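Local coordinates for 3-hydroxyacyl-CoA dehydrogenase (Burkholderia thailandensis, PDB 4XGN), which probably catalyses the NAD-dependent, reversible oxidation of 3-hydroxyacyl-CoA to 3-oxoacyl-CoA, as a short-chain dehydrogenase with a Rossmann fold, at residues A[15-20]-A[124-129]; A[41-46]-A[73-78]. All blocks are in the same frame, centred on the assembly; numbering follows the deposited sequence.

Contact 1: residues A[15-20]-A[124-129]. With NAD (nicotinamide-adenine-dinucleotide), chain I.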
ATOM      1  N   VAL A  15       6.218  22.077 -24.999  1.00 18.56           N
ATOM      2  CA  VAL A  15       5.049  21.364 -25.493  1.00 17.31           C
ATOM      3  C   VAL A  15       4.587  20.241 -24.577  1.00 16.14           C
ATOM      4  O   VAL A  15       5.407  19.476 -24.070  1.00 15.64           O
ATOM      5  CB  VAL A  15       5.287  20.828 -26.926  1.00 17.64           C
ATOM      6  CG1 VAL A  15       4.092  20.012 -27.453  1.00 17.25           C
ATOM      7  CG2 VAL A  15       5.556  21.995 -27.857  1.00 18.16           C
ATOM      8  N   PHE A  16       3.261  20.149 -24.424  1.00 15.31           N
ATOM      9  CA  PHE A  16       2.606  19.124 -23.569  1.00 14.69           C
ATOM     10  C   PHE A  16       1.539  18.431 -24.352  1.00 14.33           C
ATOM     11  O   PHE A  16       0.634  19.080 -24.894  1.00 14.40           O
ATOM     12  CB  PHE A  16       2.003  19.771 -22.325  1.00 14.66           C
ATOM     13  CG  PHE A  16       3.025  20.445 -21.525  1.00 14.83           C
ATOM     14  CD1 PHE A  16       3.428  21.727 -21.864  1.00 15.71           C
ATOM     15  CD2 PHE A  16       3.754  19.738 -20.552  1.00 14.72           C
ATOM     16  CE1 PHE A  16       4.461  22.345 -21.196  1.00 15.86           C
ATOM     17  CE2 PHE A  16       4.793  20.370 -19.879  1.00 14.90           C
ATOM     18  CZ  PHE A  16       5.130  21.670 -20.204  1.00 15.46           C
ATOM     19  N   LEU A  17       1.673  17.104 -24.406  1.00 13.83           N
ATOM     20  CA  LEU A  17       0.762  16.213 -25.138  1.00 13.70           C
ATOM     21  C   LEU A  17      -0.199  15.666 -24.110  1.00 13.35           C
ATOM     22  O   LEU A  17       0.252  15.114 -23.085  1.00 13.09           O
ATOM     23  CB  LEU A  17       1.531  15.102 -25.840  1.00 13.83           C
ATOM     24  CG  LEU A  17       0.673  13.992 -26.495  1.00 13.79           C
ATOM     25  CD1 LEU A  17      -0.282  14.540 -27.538  1.00 14.20           C
ATOM     26  CD2 LEU A  17       1.613  12.974 -27.126  1.00 13.85           C
ATOM     27  N   ILE A  18      -1.488  15.885 -24.345  1.00 13.40           N
ATOM     28  CA  ILE A  18      -2.514  15.564 -23.386  1.00 13.08           C
ATOM     29  C   ILE A  18      -3.540  14.656 -24.090  1.00 12.83           C
ATOM     30  O   ILE A  18      -4.293  15.118 -24.949  1.00 13.19           O
ATOM     31  CB  ILE A  18      -3.217  16.791 -22.840  1.00 13.35           C
ATOM     32  CG1 ILE A  18      -2.210  17.817 -22.258  1.00 13.84           C
ATOM     33  CG2 ILE A  18      -4.232  16.403 -21.779  1.00 13.08           C
ATOM     34  CD1 ILE A  18      -2.824  19.124 -21.844  1.00 14.23           C
ATOM     35  N   THR A  19      -3.631  13.421 -23.625  1.00 12.30           N
ATOM     36  CA  THR A  19      -4.626  12.476 -24.139  1.00 12.21           C
ATOM     37  C   THR A  19      -5.910  12.678 -23.361  1.00 12.31           C
ATOM     38  O   THR A  19      -5.884  13.035 -22.178  1.00 12.53           O
ATOM     39  CB  THR A  19      -4.208  11.017 -24.113  1.00 12.01           C
ATOM     40  OG1 THR A  19      -4.320  10.499 -22.788  1.00 11.40           O
ATOM     41  CG2 THR A  19      -2.822  10.808 -24.731  1.00 12.14           C
ATOM     42  N   GLY A  20      -7.044  12.413 -24.009  1.00 12.39           N
ATOM     43  CA  GLY A  20      -8.327  12.781 -23.434  1.00 12.44           C
ATOM     44  C   GLY A  20      -8.478  14.289 -23.273  1.00 12.77           C
ATOM     45  O   GLY A  20      -9.305  14.764 -22.521  1.00 12.76           O
ATOM     46  N   PHE A 124      -0.017   2.898 -21.782  1.00  9.98           N
ATOM     47  CA  PHE A 124       1.324   2.430 -22.078  1.00 10.22           C
ATOM     48  C   PHE A 124       1.777   2.770 -23.510  1.00 10.61           C
ATOM     49  O   PHE A 124       2.928   3.153 -23.709  1.00 10.77           O
ATOM     50  CB  PHE A 124       1.506   0.923 -21.855  1.00 10.13           C
ATOM     51  CG  PHE A 124       2.933   0.488 -22.043  1.00 10.34           C
ATOM     52  CD1 PHE A 124       3.873   0.789 -21.068  1.00 10.24           C
ATOM     53  CD2 PHE A 124       3.363  -0.116 -23.226  1.00 10.55           C
ATOM     54  CE1 PHE A 124       5.193   0.452 -21.234  1.00 10.47           C
ATOM     55  CE2 PHE A 124       4.677  -0.483 -23.395  1.00 10.88           C
ATOM     56  CZ  PHE A 124       5.612  -0.212 -22.377  1.00 10.82           C
ATOM     57  N   ASN A 125       0.870   2.661 -24.464  1.00 10.67           N
ATOM     58  CA  ASN A 125       1.186   2.938 -25.858  1.00 11.17           C
ATOM     59  C   ASN A 125       1.660   4.384 -26.009  1.00 11.45           C
ATOM     60  O   ASN A 125       2.668   4.668 -26.686  1.00 11.80           O
ATOM     61  CB  ASN A 125      -0.043   2.671 -26.735  1.00 11.35           C
ATOM     62  CG  ASN A 125       0.225   2.799 -28.208  1.00 11.82           C
ATOM     63  OD1 ASN A 125       1.299   2.460 -28.702  1.00 12.23           O
ATOM     64  ND2 ASN A 125      -0.754   3.304 -28.930  1.00 12.06           N
ATOM     65  N   MET A 126       0.959   5.290 -25.336  1.00 11.41           N
ATOM     66  CA  MET A 126       1.319   6.688 -25.421  1.00 11.78           C
ATOM     67  C   MET A 126       2.644   6.892 -24.704  1.00 11.77           C
ATOM     68  O   MET A 126       3.493   7.602 -25.204  1.00 12.02           O
ATOM     69  CB  MET A 126       0.248   7.550 -24.804  1.00 11.84           C
ATOM     70  CG  MET A 126      -1.058   7.519 -25.561  1.00 12.17           C
ATOM     71  SD  MET A 126      -1.057   7.988 -27.307  1.00 13.11           S
ATOM     72  CE  MET A 126      -0.322   9.592 -27.311  1.00 13.49           C
ATOM     73  N   ILE A 127       2.838   6.265 -23.548  1.00 11.36           N
ATOM     74  CA  ILE A 127       4.105   6.429 -22.813  1.00 11.59           C
ATOM     75  C   ILE A 127       5.312   5.989 -23.635  1.00 12.01           C
ATOM     76  O   ILE A 127       6.295   6.710 -23.709  1.00 12.34           O
ATOM     77  CB  ILE A 127       4.066   5.668 -21.460  1.00 11.20           C
ATOM     78  CG1 ILE A 127       3.072   6.342 -20.474  1.00 10.92           C
ATOM     79  CG2 ILE A 127       5.460   5.480 -20.855  1.00 11.31           C
ATOM     80  CD1 ILE A 127       2.824   5.555 -19.207  1.00 10.62           C
ATOM     81  N   ARG A 128       5.236   4.838 -24.276  1.00 12.03           N
ATOM     82  CA  ARG A 128       6.415   4.296 -24.908  1.00 12.50           C
ATOM     83  C   ARG A 128       6.830   5.177 -26.094  1.00 13.01           C
ATOM     84  O   ARG A 128       8.020   5.381 -26.313  1.00 13.46           O
ATOM     85  CB  ARG A 128       6.155   2.835 -25.310  1.00 12.69           C
ATOM     86  CG  ARG A 128       5.232   2.656 -26.503  1.00 12.85           C
ATOM     87  CD  ARG A 128       4.679   1.248 -26.703  1.00 12.88           C
ATOM     88  NE  ARG A 128       3.880   1.361 -27.916  1.00 13.08           N
ATOM     89  CZ  ARG A 128       4.357   1.238 -29.161  1.00 13.63           C
ATOM     90  NH1 ARG A 128       5.562   0.742 -29.409  1.00 13.92           N
ATOM     91  NH2 ARG A 128       3.584   1.588 -30.182  1.00 14.00           N
ATOM     92  N   VAL A 129       5.845   5.710 -26.819  1.00 12.99           N
ATOM     93  CA  VAL A 129       6.118   6.514 -27.980  1.00 13.70           C
ATOM     94  C   VAL A 129       6.604   7.914 -27.574  1.00 13.80           C
ATOM     95  O   VAL A 129       7.618   8.450 -28.121  1.00 14.39           O
ATOM     96  CB  VAL A 129       4.901   6.556 -28.940  1.00 13.73           C
ATOM     97  CG1 VAL A 129       5.214   7.424 -30.155  1.00 14.34           C
ATOM     98  CG2 VAL A 129       4.529   5.148 -29.425  1.00 13.74           C
TER
HETATM   99  PA  NAD I 300     -14.087  12.535 -19.766  1.00 13.16           P
HETATM  100  O1A NAD I 300     -15.017  11.494 -20.274  1.00 13.48           O
HETATM  101  O2A NAD I 300     -14.630  13.917 -19.568  1.00 13.99           O
HETATM  102  O5B NAD I 300     -12.777  12.634 -20.686  1.00 13.10           O
HETATM  103  C5B NAD I 300     -12.155  11.478 -21.203  1.00 12.72           C
HETATM  104  C4B NAD I 300     -11.626  11.786 -22.614  1.00 12.82           C
HETATM  105  O4B NAD I 300     -11.085  10.623 -22.986  1.00 12.80           O
HETATM  106  C3B NAD I 300     -12.781  12.068 -23.610  1.00 13.17           C
HETATM  107  O3B NAD I 300     -12.702  13.303 -24.242  1.00 13.23           O
HETATM  108  C2B NAD I 300     -12.645  10.828 -24.511  1.00 13.10           C
HETATM  109  O2B NAD I 300     -13.219  11.088 -25.843  1.00 13.51           O
HETATM  110  C1B NAD I 300     -11.363  10.473 -24.469  1.00 12.81           C
HETATM  111  N9A NAD I 300     -11.149   9.099 -24.805  1.00 12.49           N
HETATM  112  C8A NAD I 300     -11.864   7.988 -24.441  1.00 12.52           C
HETATM  113  N7A NAD I 300     -11.340   6.878 -25.057  1.00 12.14           N
HETATM  114  C5A NAD I 300     -10.309   7.338 -25.752  1.00 12.29           C
HETATM  115  C6A NAD I 300      -9.405   6.680 -26.546  1.00 12.24           C
HETATM  116  N6A NAD I 300      -9.365   5.298 -26.900  1.00 12.13           N
HETATM  117  N1A NAD I 300      -8.433   7.385 -27.144  1.00 12.40           N
HETATM  118  C2A NAD I 300      -8.327   8.740 -26.980  1.00 12.62           C
HETATM  119  N3A NAD I 300      -9.211   9.400 -26.175  1.00 12.60           N
HETATM  120  C4A NAD I 300     -10.193   8.671 -25.602  1.00 12.38           C
HETATM  121  O3  NAD I 300     -13.677  11.902 -18.347  1.00 12.94           O
HETATM  122  PN  NAD I 300     -12.558  12.508 -17.330  1.00 13.10           P
HETATM  123  O1N NAD I 300     -13.236  12.590 -16.002  1.00 12.94           O
HETATM  124  O2N NAD I 300     -11.894  13.799 -17.782  1.00 13.35           O
HETATM  125  O5D NAD I 300     -11.462  11.316 -17.282  1.00 12.82           O
HETATM  126  C5D NAD I 300     -10.061  11.562 -17.381  1.00 12.65           C
HETATM  127  C4D NAD I 300      -9.250  10.506 -16.733  1.00 12.31           C
HETATM  128  O4D NAD I 300      -9.504  10.615 -15.395  1.00 12.52           O
HETATM  129  C3D NAD I 300      -9.689   9.079 -17.148  1.00 12.36           C
HETATM  130  O3D NAD I 300      -8.625   8.235 -17.238  1.00 12.37           O
HETATM  131  C2D NAD I 300     -10.614   8.729 -15.948  1.00 12.26           C
HETATM  132  O2D NAD I 300     -10.819   7.246 -15.845  1.00 11.95           O
HETATM  133  C1D NAD I 300      -9.973   9.216 -14.906  1.00 12.11           C
HETATM  134  N1N NAD I 300     -10.711   9.475 -13.676  1.00 12.18           N
HETATM  135  C2N NAD I 300     -11.838  10.260 -13.620  1.00 12.54           C
HETATM  136  C3N NAD I 300     -12.519  10.488 -12.431  1.00 12.79           C
HETATM  137  C7N NAD I 300     -13.779  11.296 -12.339  1.00 13.35           C
HETATM  138  O7N NAD I 300     -14.434  11.249 -11.325  1.00 13.64           O
HETATM  139  N7N NAD I 300     -14.176  12.138 -13.411  1.00 13.60           N
HETATM  140  C4N NAD I 300     -12.006   9.905 -11.252  1.00 12.57           C
HETATM  141  C5N NAD I 300     -10.861   9.152 -11.299  1.00 12.26           C
HETATM  142  C6N NAD I 300     -10.212   8.943 -12.496  1.00 11.98           C
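Met126 of helix 109-135 packs against Leu17 and Thr19 in a small, buried apolar contact between that helix and strand 15-19, an interior strand of the parallel Rossmann sheet. One methyl group does most of the work: Met126 CE lies 3.8 Å from Thr19 CG2 and 3.9 Å from Leu17 CD2. Leu17 and Thr19 alternate with Ile18, whose side chain leaves from the other face of the strand. Bends at chi2 (-57°) and chi3 (-55°) curl the methionine chain, and its CG also approaches Thr19 CG2 at 3.8 Å. Thr19 and Met126 meet tip to tip, whereas Leu17 crosses Met126 at about a right angle. On the helix, Arg128 NE and NH2 both hold Asn125 OD1, each at 2.9 Å and in the guanidinium plane; NH2 also forms a salt bridge with Glu69, while NH1 bonds to His107 O of a second subunit. Just past the strand, Gly20 CA comes within 3.5 Å of NAD O4B. With no hydrogen bond joining the two segments, their direct attachment rests on methyl-to-methyl and methyl-to-methylene packing, and Thr19 gives its methyl to the helix while its hydroxyl bonds to the backbone N of Ala92.

Contact 2: residues A[41-46]-A[73-78]. With NAD (nicotinamide-adenine-dinucleotide), chain I.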
ATOM      1  N   VAL A  41      -0.736  19.868 -27.351  1.00 15.91           N
ATOM      2  CA  VAL A  41      -1.317  18.994 -28.328  1.00 15.64           C
ATOM      3  C   VAL A  41      -2.356  18.150 -27.621  1.00 15.22           C
ATOM      4  O   VAL A  41      -2.011  17.459 -26.634  1.00 14.67           O
ATOM      5  CB  VAL A  41      -0.268  18.051 -28.950  1.00 15.66           C
ATOM      6  CG1 VAL A  41      -0.929  17.065 -29.941  1.00 15.43           C
ATOM      7  CG2 VAL A  41       0.831  18.880 -29.626  1.00 16.18           C
ATOM      8  N   LEU A  42      -3.600  18.198 -28.125  1.00 15.03           N
ATOM      9  CA  LEU A  42      -4.697  17.429 -27.585  1.00 14.68           C
ATOM     10  C   LEU A  42      -4.910  16.237 -28.449  1.00 14.53           C
ATOM     11  O   LEU A  42      -5.148  16.365 -29.641  1.00 14.90           O
ATOM     12  CB  LEU A  42      -5.977  18.261 -27.504  1.00 15.09           C
ATOM     13  CG  LEU A  42      -5.807  19.664 -26.925  1.00 15.50           C
ATOM     14  CD1 LEU A  42      -7.141  20.423 -26.926  1.00 16.01           C
ATOM     15  CD2 LEU A  42      -5.271  19.555 -25.529  1.00 15.22           C
ATOM     16  N   ALA A  43      -4.884  15.058 -27.819  1.00 13.65           N
ATOM     17  CA  ALA A  43      -5.089  13.769 -28.492  1.00 13.68           C
ATOM     18  C   ALA A  43      -6.377  13.124 -27.953  1.00 13.34           C
ATOM     19  O   ALA A  43      -6.500  12.879 -26.769  1.00 13.32           O
ATOM     20  CB  ALA A  43      -3.872  12.890 -28.265  1.00 13.41           C
ATOM     21  N   ASP A  44      -7.384  12.936 -28.794  1.00 13.42           N
ATOM     22  CA  ASP A  44      -8.660  12.462 -28.335  1.00 13.33           C
ATOM     23  C   ASP A  44      -9.409  11.853 -29.491  1.00 13.76           C
ATOM     24  O   ASP A  44      -9.093  12.142 -30.649  1.00 13.72           O
ATOM     25  CB  ASP A  44      -9.459  13.659 -27.765  1.00 13.61           C
ATOM     26  CG  ASP A  44     -10.549  13.260 -26.779  1.00 13.54           C
ATOM     27  OD1 ASP A  44     -11.558  12.626 -27.182  1.00 13.59           O
ATOM     28  OD2 ASP A  44     -10.409  13.638 -25.565  1.00 13.15           O
ATOM     29  N   LEU A  45     -10.439  11.056 -29.175  1.00 13.74           N
ATOM     30  CA  LEU A  45     -11.401  10.627 -30.193  1.00 14.52           C
ATOM     31  C   LEU A  45     -12.347  11.737 -30.691  1.00 15.14           C
ATOM     32  O   LEU A  45     -12.884  11.661 -31.828  1.00 15.18           O
ATOM     33  CB  LEU A  45     -12.244   9.472 -29.654  1.00 14.64           C
ATOM     34  CG  LEU A  45     -11.475   8.277 -29.111  1.00 14.24           C
ATOM     35  CD1 LEU A  45     -12.464   7.321 -28.449  1.00 14.34           C
ATOM     36  CD2 LEU A  45     -10.695   7.600 -30.240  1.00 14.45           C
ATOM     37  N   ASN A  46     -12.579  12.749 -29.841  1.00 15.56           N
ATOM     38  CA  ASN A  46     -13.650  13.696 -30.070  1.00 16.34           C
ATOM     39  C   ASN A  46     -13.117  14.790 -30.996  1.00 17.03           C
ATOM     40  O   ASN A  46     -12.452  15.710 -30.527  1.00 16.62           O
ATOM     41  CB  ASN A  46     -14.124  14.314 -28.763  1.00 16.37           C
ATOM     42  CG  ASN A  46     -15.372  15.139 -28.917  1.00 17.03           C
ATOM     43  OD1 ASN A  46     -15.628  15.719 -29.967  1.00 17.62           O
ATOM     44  ND2 ASN A  46     -16.130  15.264 -27.826  1.00 17.36           N
ATOM     45  N   GLN A  73       1.805   7.573 -32.621  1.00 15.92           N
ATOM     46  CA  GLN A  73       2.915   8.131 -33.413  1.00 16.87           C
ATOM     47  C   GLN A  73       2.572   9.486 -33.986  1.00 16.74           C
ATOM     48  O   GLN A  73       3.381  10.409 -33.924  1.00 16.75           O
ATOM     49  CB  GLN A  73       3.359   7.158 -34.512  1.00 18.01           C
ATOM     50  CG  GLN A  73       4.020   5.898 -33.961  1.00 18.79           C
ATOM     51  CD  GLN A  73       4.231   4.804 -34.997  1.00 20.32           C
ATOM     52  OE1 GLN A  73       3.502   4.689 -36.007  1.00 21.64           O
ATOM     53  NE2 GLN A  73       5.204   3.960 -34.736  1.00 21.33           N
ATOM     54  N   ALA A  74       1.364   9.626 -34.521  1.00 16.63           N
ATOM     55  CA  ALA A  74       0.924  10.916 -35.066  1.00 16.82           C
ATOM     56  C   ALA A  74       0.852  11.992 -34.007  1.00 16.56           C
ATOM     57  O   ALA A  74       1.319  13.119 -34.255  1.00 16.99           O
ATOM     58  CB  ALA A  74      -0.432  10.759 -35.778  1.00 17.10           C
ATOM     59  N   ALA A  75       0.382  11.626 -32.803  1.00 15.82           N
ATOM     60  CA  ALA A  75       0.177  12.603 -31.755  1.00 15.55           C
ATOM     61  C   ALA A  75       1.535  13.063 -31.268  1.00 15.83           C
ATOM     62  O   ALA A  75       1.756  14.265 -31.110  1.00 15.72           O
ATOM     63  CB  ALA A  75      -0.666  12.050 -30.603  1.00 15.11           C
ATOM     64  N   VAL A  76       2.460  12.118 -31.081  1.00 15.72           N
ATOM     65  CA  VAL A  76       3.827  12.502 -30.683  1.00 16.16           C
ATOM     66  C   VAL A  76       4.550  13.318 -31.758  1.00 16.88           C
ATOM     67  O   VAL A  76       5.285  14.264 -31.401  1.00 17.03           O
ATOM     68  CB  VAL A  76       4.646  11.283 -30.195  1.00 16.13           C
ATOM     69  CG1 VAL A  76       6.098  11.634 -29.901  1.00 16.69           C
ATOM     70  CG2 VAL A  76       3.963  10.720 -28.994  1.00 15.77           C
ATOM     71  N   ALA A  77       4.335  12.992 -33.022  1.00 17.06           N
ATOM     72  CA  ALA A  77       4.914  13.753 -34.125  1.00 18.04           C
ATOM     73  C   ALA A  77       4.441  15.185 -34.157  1.00 18.25           C
ATOM     74  O   ALA A  77       5.246  16.116 -34.359  1.00 18.78           O
ATOM     75  CB  ALA A  77       4.647  13.081 -35.449  1.00 18.50           C
ATOM     76  N   ALA A  78       3.140  15.374 -33.977  1.00 17.90           N
ATOM     77  CA  ALA A  78       2.569  16.704 -33.918  1.00 18.03           C
ATOM     78  C   ALA A  78       3.194  17.514 -32.786  1.00 17.99           C
ATOM     79  O   ALA A  78       3.543  18.670 -32.960  1.00 18.58           O
ATOM     80  CB  ALA A  78       1.074  16.648 -33.757  1.00 17.65           C
TER
HETATM   81  PA  NAD I 300     -14.087  12.535 -19.766  1.00 13.16           P
HETATM   82  O1A NAD I 300     -15.017  11.494 -20.274  1.00 13.48           O
HETATM   83  O2A NAD I 300     -14.630  13.917 -19.568  1.00 13.99           O
HETATM   84  O5B NAD I 300     -12.777  12.634 -20.686  1.00 13.10           O
HETATM   85  C5B NAD I 300     -12.155  11.478 -21.203  1.00 12.72           C
HETATM   86  C4B NAD I 300     -11.626  11.786 -22.614  1.00 12.82           C
HETATM   87  O4B NAD I 300     -11.085  10.623 -22.986  1.00 12.80           O
HETATM   88  C3B NAD I 300     -12.781  12.068 -23.610  1.00 13.17           C
HETATM   89  O3B NAD I 300     -12.702  13.303 -24.242  1.00 13.23           O
HETATM   90  C2B NAD I 300     -12.645  10.828 -24.511  1.00 13.10           C
HETATM   91  O2B NAD I 300     -13.219  11.088 -25.843  1.00 13.51           O
HETATM   92  C1B NAD I 300     -11.363  10.473 -24.469  1.00 12.81           C
HETATM   93  N9A NAD I 300     -11.149   9.099 -24.805  1.00 12.49           N
HETATM   94  C8A NAD I 300     -11.864   7.988 -24.441  1.00 12.52           C
HETATM   95  N7A NAD I 300     -11.340   6.878 -25.057  1.00 12.14           N
HETATM   96  C5A NAD I 300     -10.309   7.338 -25.752  1.00 12.29           C
HETATM   97  C6A NAD I 300      -9.405   6.680 -26.546  1.00 12.24           C
HETATM   98  N6A NAD I 300      -9.365   5.298 -26.900  1.00 12.13           N
HETATM   99  N1A NAD I 300      -8.433   7.385 -27.144  1.00 12.40           N
HETATM  100  C2A NAD I 300      -8.327   8.740 -26.980  1.00 12.62           C
HETATM  101  N3A NAD I 300      -9.211   9.400 -26.175  1.00 12.60           N
HETATM  102  C4A NAD I 300     -10.193   8.671 -25.602  1.00 12.38           C
HETATM  103  O3  NAD I 300     -13.677  11.902 -18.347  1.00 12.94           O
HETATM  104  PN  NAD I 300     -12.558  12.508 -17.330  1.00 13.10           P
HETATM  105  O1N NAD I 300     -13.236  12.590 -16.002  1.00 12.94           O
HETATM  106  O2N NAD I 300     -11.894  13.799 -17.782  1.00 13.35           O
HETATM  107  O5D NAD I 300     -11.462  11.316 -17.282  1.00 12.82           O
HETATM  108  C5D NAD I 300     -10.061  11.562 -17.381  1.00 12.65           C
HETATM  109  C4D NAD I 300      -9.250  10.506 -16.733  1.00 12.31           C
HETATM  110  O4D NAD I 300      -9.504  10.615 -15.395  1.00 12.52           O
HETATM  111  C3D NAD I 300      -9.689   9.079 -17.148  1.00 12.36           C
HETATM  112  O3D NAD I 300      -8.625   8.235 -17.238  1.00 12.37           O
HETATM  113  C2D NAD I 300     -10.614   8.729 -15.948  1.00 12.26           C
HETATM  114  O2D NAD I 300     -10.819   7.246 -15.845  1.00 11.95           O
HETATM  115  C1D NAD I 300      -9.973   9.216 -14.906  1.00 12.11           C
HETATM  116  N1N NAD I 300     -10.711   9.475 -13.676  1.00 12.18           N
HETATM  117  C2N NAD I 300     -11.838  10.260 -13.620  1.00 12.54           C
HETATM  118  C3N NAD I 300     -12.519  10.488 -12.431  1.00 12.79           C
HETATM  119  C7N NAD I 300     -13.779  11.296 -12.339  1.00 13.35           C
HETATM  120  O7N NAD I 300     -14.434  11.249 -11.325  1.00 13.64           O
HETATM  121  N7N NAD I 300     -14.176  12.138 -13.411  1.00 13.60           N
HETATM  122  C4N NAD I 300     -12.006   9.905 -11.252  1.00 12.57           C
HETATM  123  C5N NAD I 300     -10.861   9.152 -11.299  1.00 12.26           C
HETATM  124  C6N NAD I 300     -10.212   8.943 -12.496  1.00 11.98           C
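Strand 39-44 of the Rossmann fold is covered here by helix 69-82, and the same strand ends in the acidic residue that holds the adenosine ribose of NAD. The axes of strand 41-44 and helix 73-78 approach to 8.9 Å and run nearly antiparallel, at 170°, as expected for a helix lying along a parallel sheet. Small side chains make the interface. Ala43 CB meets Ala75 CB at 4.1 Å, the two methyls facing one another, and Val41 reaches the next turn of the helix, its CG1 being 4.3 Å from Ala78 CB. Both methyls of that valine face the near side of the helix: CG1, anti to the backbone N (chi1 177°), also nears Ala75 O, while CG2 faces the carbonyl carbon of Ala78. No hydrogen bond crosses between strand and helix, so van der Waals packing carries this part. Leu17 from the neighbouring strand touches Val41, Ala43 and Ala75, and joins them to the same apolar layer.

At the strand's C-terminal end, Asp44 takes one ribose hydroxyl on each oxygen, a pairing characteristic of NAD-preferring Rossmann enzymes. NAD O3B donates to OD2 at 2.7 Å, and OD2 also accepts from Ala22 N. Leu45 CD1 lies against the adenine, 3.5 Å from NAD C5A. An Asx turn also holds the carboxylate: Asn46 N reaches the anti side of Asp44 OD1 at 2.9 Å, 24° out of the carboxylate plane, while NAD O2B donates to that same oxygen at 2.6 Å.

From the N terminus, the chain runs through strand 15-19 and helix 24-35 into strand 39-44, then through helix 47-57 and strand 60-63 to helix 69-82, where contact 2 closes a short loop. It continues by way of strand 85-90 to helix 109-135, which returns to the first strand in contact 1; the smaller loop therefore lies wholly within the larger. The two sites, with centres about 8 Å apart, share a sheet: Ile18 N lies 2.8 Å from Val41 O, a probable hydrogen bond between neighbouring strands. Both helices cover one sheet face, where Met126 touches Ala75, and both strands end at NAD.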